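Local coordinates for protein glutathione S-transferase (Burkholderia glumae, PDB 4ISD) that binds glutathione and probably catalyses its conjugation to electrophilic substrates, at residues 10-15 with 35-40; 14-19 with 205-210; 173-178 with 197-202. All blocks are in the same frame, centred on the assembly; numbering follows the deposited sequence.

Contact 1: residues 10-15 with 35-40; sequences LYVGAD and FEIRTV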
loop_
_atom_site.group_PDB
_atom_site.type_symbol
_atom_site.label_atom_id
_atom_site.label_comp_id
_atom_site.label_asym_id
_atom_site.label_seq_id
_atom_site.Cartn_x
_atom_site.Cartn_y
_atom_site.Cartn_z
ATOM N N LEU A 10 -3.475 19.362 -4.994
ATOM C CA LEU A 10 -3.730 18.312 -4.018
ATOM C C LEU A 10 -5.179 18.397 -3.548
ATOM O O LEU A 10 -5.672 19.471 -3.184
ATOM C CB LEU A 10 -2.735 18.410 -2.853
ATOM C CG LEU A 10 -2.728 17.316 -1.787
ATOM C CD1 LEU A 10 -2.056 16.056 -2.299
ATOM C CD2 LEU A 10 -2.047 17.809 -0.511
ATOM N N TYR A 11 -5.862 17.260 -3.611
ATOM C CA TYR A 11 -7.246 17.125 -3.175
ATOM C C TYR A 11 -7.214 16.512 -1.787
ATOM O O TYR A 11 -6.595 15.465 -1.572
ATOM C CB TYR A 11 -8.052 16.228 -4.155
ATOM C CG TYR A 11 -8.239 16.863 -5.522
ATOM C CD1 TYR A 11 -7.230 16.792 -6.487
ATOM C CD2 TYR A 11 -9.403 17.562 -5.836
ATOM C CE1 TYR A 11 -7.371 17.400 -7.725
ATOM C CE2 TYR A 11 -9.557 18.171 -7.075
ATOM C CZ TYR A 11 -8.536 18.085 -8.020
ATOM O OH TYR A 11 -8.672 18.690 -9.261
ATOM N N VAL A 12 -7.858 17.175 -0.840
ATOM C CA VAL A 12 -7.880 16.699 0.542
ATOM C C VAL A 12 -9.312 16.799 1.046
ATOM O O VAL A 12 -10.151 17.418 0.391
ATOM C CB VAL A 12 -6.908 17.522 1.465
ATOM C CG1 VAL A 12 -5.456 17.362 1.009
ATOM C CG2 VAL A 12 -7.287 18.998 1.493
ATOM N N GLY A 13 -9.598 16.185 2.192
ATOM C CA GLY A 13 -10.897 16.345 2.818
ATOM C C GLY A 13 -11.022 17.774 3.319
ATOM O O GLY A 13 -10.035 18.351 3.780
ATOM N N ALA A 14 -12.222 18.345 3.233
ATOM C CA ALA A 14 -12.430 19.746 3.605
ATOM C C ALA A 14 -12.128 20.028 5.074
ATOM O O ALA A 14 -11.940 21.186 5.459
ATOM C CB ALA A 14 -13.848 20.191 3.267
ATOM N N ASP A 15 -12.081 18.967 5.880
ATOM C CA ASP A 15 -11.843 19.078 7.321
ATOM C C ASP A 15 -10.381 18.923 7.737
ATOM O O ASP A 15 -10.057 19.050 8.914
ATOM C CB ASP A 15 -12.700 18.068 8.083
ATOM C CG ASP A 15 -14.162 18.431 8.067
ATOM O OD1 ASP A 15 -14.471 19.625 7.860
ATOM O OD2 ASP A 15 -15.002 17.527 8.266
ATOM N N PHE A 35 2.351 23.926 -4.855
ATOM C CA PHE A 35 1.062 23.286 -5.143
ATOM C C PHE A 35 -0.157 24.052 -4.623
ATOM O O PHE A 35 -0.095 24.735 -3.609
ATOM C CB PHE A 35 1.018 21.834 -4.656
ATOM C CG PHE A 35 1.070 21.668 -3.150
ATOM C CD1 PHE A 35 2.284 21.689 -2.479
ATOM C CD2 PHE A 35 -0.085 21.421 -2.417
ATOM C CE1 PHE A 35 2.342 21.498 -1.103
ATOM C CE2 PHE A 35 -0.030 21.225 -1.037
ATOM C CZ PHE A 35 1.183 21.262 -0.384
ATOM N N GLU A 36 -1.265 23.937 -5.344
ATOM C CA GLU A 36 -2.541 24.470 -4.900
ATOM C C GLU A 36 -3.238 23.383 -4.103
ATOM O O GLU A 36 -3.006 22.194 -4.335
ATOM C CB GLU A 36 -3.406 24.825 -6.110
ATOM C CG GLU A 36 -4.576 25.733 -5.787
ATOM C CD GLU A 36 -4.118 27.100 -5.314
ATOM O OE1 GLU A 36 -3.082 27.585 -5.823
ATOM O OE2 GLU A 36 -4.787 27.683 -4.433
ATOM N N ILE A 37 -4.092 23.780 -3.167
ATOM C CA ILE A 37 -4.911 22.817 -2.448
ATOM C C ILE A 37 -6.378 23.034 -2.771
ATOM O O ILE A 37 -6.881 24.161 -2.683
ATOM C CB ILE A 37 -4.696 22.889 -0.928
ATOM C CG1 ILE A 37 -3.377 22.226 -0.551
ATOM C CG2 ILE A 37 -5.820 22.178 -0.185
ATOM C CD1 ILE A 37 -2.765 22.790 0.717
ATOM N N ARG A 38 -7.036 21.941 -3.166
ATOM C CA ARG A 38 -8.480 21.897 -3.391
ATOM C C ARG A 38 -9.098 20.888 -2.431
ATOM O O ARG A 38 -8.477 19.877 -2.098
ATOM C CB ARG A 38 -8.796 21.497 -4.833
ATOM C CG ARG A 38 -8.285 22.484 -5.862
ATOM C CD ARG A 38 -8.587 22.039 -7.278
ATOM N NE ARG A 38 -7.923 22.894 -8.260
ATOM C CZ ARG A 38 -7.943 22.691 -9.575
ATOM N NH1 ARG A 38 -8.597 21.653 -10.091
ATOM N NH2 ARG A 38 -7.303 23.534 -10.378
ATOM N N THR A 39 -10.324 21.151 -1.993
ATOM C CA THR A 39 -10.927 20.332 -0.950
ATOM C C THR A 39 -12.147 19.565 -1.421
ATOM O O THR A 39 -12.843 19.988 -2.337
ATOM C CB THR A 39 -11.362 21.185 0.228
ATOM O OG1 THR A 39 -12.419 22.051 -0.192
ATOM C CG2 THR A 39 -10.193 22.012 0.734
ATOM N N VAL A 40 -12.397 18.431 -0.774
ATOM C CA VAL A 40 -13.568 17.605 -1.053
ATOM C C VAL A 40 -14.373 17.422 0.247
ATOM O O VAL A 40 -13.815 17.045 1.274
ATOM C CB VAL A 40 -13.146 16.240 -1.646
ATOM C CG1 VAL A 40 -14.339 15.523 -2.235
ATOM C CG2 VAL A 40 -12.076 16.435 -2.723
#

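Contact 2: residues 14-19 with 205-210; sequences ADYVSA and QQWVKQ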
loop_
_atom_site.group_PDB
_atom_site.type_symbol
_atom_site.label_atom_id
_atom_site.label_comp_id
_atom_site.label_asym_id
_atom_site.label_seq_id
_atom_site.Cartn_x
_atom_site.Cartn_y
_atom_site.Cartn_z
ATOM N N ALA A 14 -12.222 18.345 3.233
ATOM C CA ALA A 14 -12.430 19.746 3.605
ATOM C C ALA A 14 -12.128 20.028 5.074
ATOM O O ALA A 14 -11.940 21.186 5.459
ATOM C CB ALA A 14 -13.848 20.191 3.267
ATOM N N ASP A 15 -12.081 18.967 5.880
ATOM C CA ASP A 15 -11.843 19.078 7.321
ATOM C C ASP A 15 -10.381 18.923 7.737
ATOM O O ASP A 15 -10.057 19.050 8.914
ATOM C CB ASP A 15 -12.700 18.068 8.083
ATOM C CG ASP A 15 -14.162 18.431 8.067
ATOM O OD1 ASP A 15 -14.471 19.625 7.860
ATOM O OD2 ASP A 15 -15.002 17.527 8.266
ATOM N N TYR A 16 -9.512 18.636 6.773
ATOM C CA TYR A 16 -8.079 18.490 7.030
ATOM C C TYR A 16 -7.780 17.461 8.120
ATOM O O TYR A 16 -6.766 17.540 8.815
ATOM C CB TYR A 16 -7.456 19.848 7.366
ATOM C CG TYR A 16 -7.355 20.769 6.168
ATOM C CD1 TYR A 16 -8.465 21.462 5.704
ATOM C CD2 TYR A 16 -6.146 20.942 5.497
ATOM C CE1 TYR A 16 -8.374 22.305 4.611
ATOM C CE2 TYR A 16 -6.047 21.784 4.399
ATOM C CZ TYR A 16 -7.164 22.460 3.961
ATOM O OH TYR A 16 -7.075 23.296 2.870
ATOM N N VAL A 17 -8.678 16.493 8.258
ATOM C CA VAL A 17 -8.552 15.482 9.294
ATOM C C VAL A 17 -7.720 14.280 8.842
ATOM O O VAL A 17 -6.839 13.836 9.578
ATOM C CB VAL A 17 -9.936 15.035 9.818
ATOM C CG1 VAL A 17 -9.790 13.899 10.817
ATOM C CG2 VAL A 17 -10.662 16.219 10.456
ATOM N N SER A 18 -7.983 13.778 7.632
ATOM C CA SER A 18 -7.282 12.603 7.098
ATOM C C SER A 18 -5.780 12.493 7.422
ATOM O O SER A 18 -5.003 13.405 7.149
ATOM C CB SER A 18 -7.466 12.508 5.584
ATOM O OG SER A 18 -6.698 11.436 5.049
ATOM N N ALA A 19 -5.382 11.358 7.989
ATOM C CA ALA A 19 -3.976 11.081 8.241
ATOM C C ALA A 19 -3.230 10.888 6.931
ATOM O O ALA A 19 -2.001 10.995 6.871
ATOM C CB ALA A 19 -3.848 9.841 9.073
ATOM N N GLN A 205 3.800 20.941 10.527
ATOM C CA GLN A 205 3.292 22.184 11.117
ATOM C C GLN A 205 2.613 23.048 10.076
ATOM O O GLN A 205 1.633 23.736 10.365
ATOM C CB GLN A 205 4.406 22.982 11.810
ATOM C CG GLN A 205 4.806 22.435 13.179
ATOM C CD GLN A 205 3.616 22.287 14.123
ATOM O OE1 GLN A 205 2.984 23.280 14.515
ATOM N NE2 GLN A 205 3.299 21.040 14.487
ATOM N N GLN A 206 3.138 23.010 8.858
ATOM C CA GLN A 206 2.528 23.742 7.766
ATOM C C GLN A 206 1.109 23.229 7.586
ATOM O O GLN A 206 0.197 24.018 7.288
ATOM C CB GLN A 206 3.332 23.552 6.480
ATOM C CG GLN A 206 4.526 24.460 6.345
ATOM C CD GLN A 206 4.109 25.900 6.255
ATOM O OE1 GLN A 206 3.020 26.206 5.765
ATOM N NE2 GLN A 206 4.959 26.800 6.742
ATOM N N TRP A 207 0.930 21.912 7.787
ATOM C CA TRP A 207 -0.383 21.266 7.680
ATOM C C TRP A 207 -1.347 21.708 8.775
ATOM O O TRP A 207 -2.509 22.012 8.477
ATOM C CB TRP A 207 -0.270 19.739 7.680
ATOM C CG TRP A 207 -1.585 19.034 7.843
ATOM C CD1 TRP A 207 -2.145 18.605 9.012
ATOM C CD2 TRP A 207 -2.505 18.672 6.798
ATOM N NE1 TRP A 207 -3.357 18.005 8.760
ATOM C CE2 TRP A 207 -3.598 18.027 7.410
ATOM C CE3 TRP A 207 -2.503 18.819 5.404
ATOM C CZ2 TRP A 207 -4.683 17.531 6.677
ATOM C CZ3 TRP A 207 -3.588 18.329 4.676
ATOM C CH2 TRP A 207 -4.664 17.700 5.315
ATOM N N VAL A 208 -0.891 21.747 10.029
ATOM C CA VAL A 208 -1.795 22.186 11.100
ATOM C C VAL A 208 -2.112 23.677 10.966
ATOM O O VAL A 208 -3.170 24.139 11.407
ATOM C CB VAL A 208 -1.320 21.819 12.549
ATOM C CG1 VAL A 208 -0.164 20.812 12.529
ATOM C CG2 VAL A 208 -0.954 23.035 13.314
ATOM N N LYS A 209 -1.205 24.405 10.318
ATOM C CA LYS A 209 -1.407 25.824 10.001
ATOM C C LYS A 209 -2.413 26.018 8.862
ATOM O O LYS A 209 -3.254 26.910 8.908
ATOM C CB LYS A 209 -0.066 26.494 9.649
ATOM C CG LYS A 209 -0.155 27.721 8.737
ATOM C CD LYS A 209 -0.327 29.019 9.527
ATOM C CE LYS A 209 0.094 30.237 8.699
ATOM N NZ LYS A 209 -0.948 31.307 8.704
ATOM N N GLN A 210 -2.316 25.191 7.831
ATOM C CA GLN A 210 -3.253 25.293 6.717
ATOM C C GLN A 210 -4.647 24.883 7.188
ATOM O O GLN A 210 -5.646 25.520 6.838
ATOM C CB GLN A 210 -2.801 24.413 5.554
ATOM C CG GLN A 210 -3.803 24.331 4.423
ATOM C CD GLN A 210 -3.353 25.089 3.199
ATOM O OE1 GLN A 210 -2.173 25.429 3.070
ATOM N NE2 GLN A 210 -4.287 25.361 2.287
HETATM O O HOH W 1 -4.569 15.372 10.343
#

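Contact 3: residues 173-178 with 197-202; sequences FALMLN and RQWARP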
loop_
_atom_site.group_PDB
_atom_site.type_symbol
_atom_site.label_atom_id
_atom_site.label_comp_id
_atom_site.label_asym_id
_atom_site.label_seq_id
_atom_site.Cartn_x
_atom_site.Cartn_y
_atom_site.Cartn_z
ATOM N N PHE A 173 3.694 6.726 10.684
ATOM C CA PHE A 173 3.797 5.987 11.935
ATOM C C PHE A 173 3.340 6.858 13.105
ATOM O O PHE A 173 2.540 6.422 13.945
ATOM C CB PHE A 173 5.235 5.529 12.172
ATOM C CG PHE A 173 5.354 4.393 13.136
ATOM C CD1 PHE A 173 4.292 3.522 13.330
ATOM C CD2 PHE A 173 6.526 4.187 13.844
ATOM C CE1 PHE A 173 4.391 2.464 14.204
ATOM C CE2 PHE A 173 6.633 3.137 14.732
ATOM C CZ PHE A 173 5.561 2.271 14.913
ATOM N N ALA A 174 3.844 8.093 13.140
ATOM C CA ALA A 174 3.561 9.006 14.238
ATOM C C ALA A 174 2.075 9.291 14.326
ATOM O O ALA A 174 1.497 9.251 15.423
ATOM C CB ALA A 174 4.341 10.286 14.084
ATOM N N LEU A 175 1.449 9.558 13.180
ATOM C CA LEU A 175 -0.012 9.708 13.146
ATOM C C LEU A 175 -0.713 8.489 13.723
ATOM O O LEU A 175 -1.577 8.626 14.589
ATOM C CB LEU A 175 -0.525 9.994 11.734
ATOM C CG LEU A 175 0.138 11.245 11.158
ATOM C CD1 LEU A 175 -0.484 11.687 9.835
ATOM C CD2 LEU A 175 0.100 12.355 12.188
ATOM N N MET A 176 -0.320 7.298 13.264
ATOM C CA MET A 176 -0.971 6.058 13.710
ATOM C C MET A 176 -0.757 5.834 15.194
ATOM O O MET A 176 -1.688 5.435 15.895
ATOM C CB MET A 176 -0.465 4.851 12.914
ATOM C CG MET A 176 -1.122 3.508 13.267
ATOM S SD MET A 176 -2.885 3.297 12.840
ATOM C CE MET A 176 -3.024 4.256 11.337
ATOM N N LEU A 177 0.453 6.123 15.687
ATOM C CA LEU A 177 0.753 5.922 17.108
ATOM C C LEU A 177 -0.148 6.724 18.048
ATOM O O LEU A 177 -0.200 6.439 19.236
ATOM C CB LEU A 177 2.229 6.184 17.428
ATOM C CG LEU A 177 3.211 5.165 16.840
ATOM C CD1 LEU A 177 4.646 5.646 17.010
ATOM C CD2 LEU A 177 3.010 3.774 17.450
ATOM N N ASN A 178 -0.876 7.704 17.521
ATOM C CA ASN A 178 -1.777 8.484 18.365
ATOM C C ASN A 178 -3.005 7.692 18.812
ATOM O O ASN A 178 -3.805 8.175 19.615
ATOM C CB ASN A 178 -2.168 9.808 17.693
ATOM C CG ASN A 178 -1.103 10.893 17.876
ATOM O OD1 ASN A 178 -0.302 11.174 16.969
ATOM N ND2 ASN A 178 -1.084 11.501 19.063
ATOM N N ARG A 197 8.441 14.639 18.373
ATOM C CA ARG A 197 9.492 14.930 17.399
ATOM C C ARG A 197 8.892 15.075 15.992
ATOM O O ARG A 197 9.087 16.097 15.311
ATOM C CB ARG A 197 10.412 13.712 17.405
ATOM C CG ARG A 197 11.877 13.935 17.218
ATOM C CD ARG A 197 12.568 12.548 17.194
ATOM N NE ARG A 197 12.385 11.808 18.445
ATOM C CZ ARG A 197 12.620 10.505 18.602
ATOM N NH1 ARG A 197 13.022 9.765 17.575
ATOM N NH2 ARG A 197 12.432 9.931 19.793
ATOM N N GLN A 198 8.169 14.033 15.575
ATOM C CA GLN A 198 7.584 13.949 14.238
ATOM C C GLN A 198 6.492 14.988 13.954
ATOM O O GLN A 198 6.395 15.479 12.833
ATOM C CB GLN A 198 7.057 12.533 13.969
ATOM C CG GLN A 198 8.133 11.440 13.938
ATOM C CD GLN A 198 9.263 11.753 12.970
ATOM O OE1 GLN A 198 9.043 12.383 11.940
ATOM N NE2 GLN A 198 10.487 11.329 13.307
ATOM N N TRP A 199 5.667 15.308 14.950
ATOM C CA TRP A 199 4.677 16.394 14.814
ATOM C C TRP A 199 5.292 17.800 14.736
ATOM O O TRP A 199 4.611 18.754 14.355
ATOM C CB TRP A 199 3.660 16.358 15.962
ATOM C CG TRP A 199 2.501 15.478 15.681
ATOM C CD1 TRP A 199 2.361 14.161 16.022
ATOM C CD2 TRP A 199 1.306 15.841 14.970
ATOM N NE1 TRP A 199 1.145 13.686 15.571
ATOM C CE2 TRP A 199 0.483 14.699 14.926
ATOM C CE3 TRP A 199 0.856 17.024 14.374
ATOM C CZ2 TRP A 199 -0.766 14.711 14.313
ATOM C CZ3 TRP A 199 -0.371 17.031 13.768
ATOM C CH2 TRP A 199 -1.171 15.880 13.735
ATOM N N ALA A 200 6.570 17.922 15.095
ATOM C CA ALA A 200 7.251 19.220 15.154
ATOM C C ALA A 200 7.979 19.620 13.866
ATOM O O ALA A 200 8.537 20.714 13.782
ATOM C CB ALA A 200 8.231 19.267 16.362
ATOM N N ARG A 201 7.995 18.741 12.870
ATOM C CA ARG A 201 8.617 19.072 11.588
ATOM C C ARG A 201 7.898 20.262 10.958
ATOM O O ARG A 201 6.677 20.357 11.033
ATOM C CB ARG A 201 8.617 17.852 10.653
ATOM C CG ARG A 201 9.469 16.693 11.186
ATOM C CD ARG A 201 9.684 15.597 10.178
ATOM N NE ARG A 201 10.356 16.079 8.978
ATOM C CZ ARG A 201 11.673 16.050 8.791
ATOM N NH1 ARG A 201 12.476 15.563 9.727
ATOM N NH2 ARG A 201 12.187 16.511 7.662
ATOM N N PRO A 202 8.657 21.213 10.396
ATOM C CA PRO A 202 7.990 22.340 9.737
ATOM C C PRO A 202 6.962 21.893 8.687
ATOM O O PRO A 202 5.957 22.588 8.533
ATOM C CB PRO A 202 9.147 23.096 9.086
ATOM C CG PRO A 202 10.308 22.801 9.952
ATOM C CD PRO A 202 10.109 21.440 10.545
#

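Contact 1: residues 10-15 with 35-40
The phenol ring of Tyr-11 has CG2 of Val-40 at its edge, close to its plane, while the extended side chain of Arg-38 runs alongside it in the same direction. The guanidinium stands almost upright to the ring, the two planes 84° apart, and its NH1 gives a weak, bent hydrogen bond to OH of Tyr-11 at 3.1 Å. CB and CD of Arg-38 lie along the CE2 side of the ring, CD 4.0 Å from CZ of Tyr-11. Leu-10 is on the other face of the sheet, and the ring of Phe-35, just ahead of strand 36-40, lies beside it, with CE2 of Phe-35 4.0 Å from CD2 of Leu-10; this ring also packs edge-to-face with Phe-25 of helix 19-31. Val-12 and Ile-37 share the face of Leu-10, and the two side chains cross obliquely, CG2 of Val-12 3.9 Å from CG2 of Ile-37.

Beneath the side chains, strands 10-13 and 36-40 pair in parallel, Leu-10 with Ile-37 through Gly-13 with Val-40. N of Arg-38 donates to O of Leu-10 at 2.8 Å, nearly along the C=O axis, and N of Val-40 reaches O of Val-12 at 2.7 Å. The last bond, from N of Ala-14 to O of Val-40, approaches from 45° above the carbonyl plane, as the first segment turns out of the strand. The pair belongs to the beta-alpha-beta unit of the thioredoxin-like domain. Val-12, Ile-37 and Phe-35 pack on helix 19-31, whereas Tyr-11 and Arg-38, on the opposite face, are joined by carbon contacts and one weak hydrogen bond, and main-chain hydrogen bonds link the strands themselves.

Contact 2: residues 14-19 with 205-210
The loop between strand 8-13 and helix 19-31 of the thioredoxin-like domain meets helix 202-212 of the all-helical C-terminal domain here, next to the glutathione pocket, to which Ser-18 belongs. Tyr-16 takes a backbone conformation with positive phi (55°) and directs its side chain at the helix, CG anti to its own carbonyl carbon. CD2 of Tyr-16 sits over one face of the Trp-207 indole, displaced toward the rim, 3.6 Å from CH2 of Trp-207. The two ring systems cross obliquely, with planes at 51°. The main chain of Tyr-16 joins in: its O lies 3.0 Å from CZ2 of Trp-207. Farther along the phenol, CG of Gln-210 touches CE2 of Tyr-16 at 3.4 Å, and the main-chain O of Gln-210 is over a face of the ring.

A water spans the two segments, donating to O of Val-17 at 2.8 Å and accepting a weak bond from NE1 of Trp-207 at 3.3 Å. Ser-18, which touches the bound glutathione, is the N-cap of helix 19-31, its OG hydrogen-bonded to N of Phe-20 and N of Ala-21. Trp-207 is also packed edge-to-face against Phe-25 of that helix. This contact rests on ring and carbon packing, with no clear direct hydrogen bond between the segments; water carries a polar link between the indole N-H and the carbonyl of Val-17, one residue before the glutathione-contacting serine.

Contact 3: residues 173-178 with 197-202
Two helix ends converge in the C-terminal domain: residues 173-177 lie in the last part of helix 168-177, and 197-199 close helix 189-199. The main chains come nearest at Ala-174 and Gln-198, whose CA atoms are 6.4 Å apart. Past Trp-199 the second segment leaves its helix, and Arg-201 occupies the N-cap position of helix 202-212. On the first segment, N of Asn-178 bonds back to O of Leu-175, the tighter spacing of a 3-10 turn.

The small side chain of Ala-174 is consistent with the close approach: its CB points at the other helix and meets CB of Gln-198 at 3.5 Å. Gln-198 then bends at chi2 (-54°), taking its amide away from the first segment to a region where the side chain packs on Tyr-160 and Trp-166. Leu-175 and Trp-199 cross at about a right angle. CD2 of the leucine touches the benzo half of the indole, at CZ2 of Trp-199, and both side chains also rest on Met-22 of helix 19-31.

The polar side of the same indole is taken by Asn-178. NE1 of Trp-199 donates to OD1 of Asn-178 at 3.2 Å, the N-H...O angle being 150°. The oxygen receives the bond on a lone pair in its amide plane, from a donor whose ring plane is turned 81° against that amide. OD1 lies at the indole edge, somewhat tilted from the ring plane. Asn-178 is poorly ordered, so this bond may be less persistent than the packing. Leu-175 and Asn-178 thus meet the indole in complementary ways, one at its carbons, the other at its N-H, while CB of Ala-174 against CB and CG of Gln-198 brings the backbones together.

From the N terminus, contact 1 closes a short loop through helix 19-31, completing the beta-alpha-beta unit of the thioredoxin-like domain. Contact 2 starts from the same stretch, sharing Ala-14 and Asp-15, and spans nearly the whole chain to reach helix 202-212. Contact 3 closes a local loop wholly within that span and comes in series after contact 1. Contacts 1 and 2 touch where Ile-37 packs on Tyr-16 and Gln-210. Contact 2 meets contact 3 through Ala-19 against Leu-175 and a probable hydrogen bond from Gln-205 to Trp-199. Contacts 1 and 3 remain about 10 Å apart at their nearest atoms, with contact 2 joining the two domains.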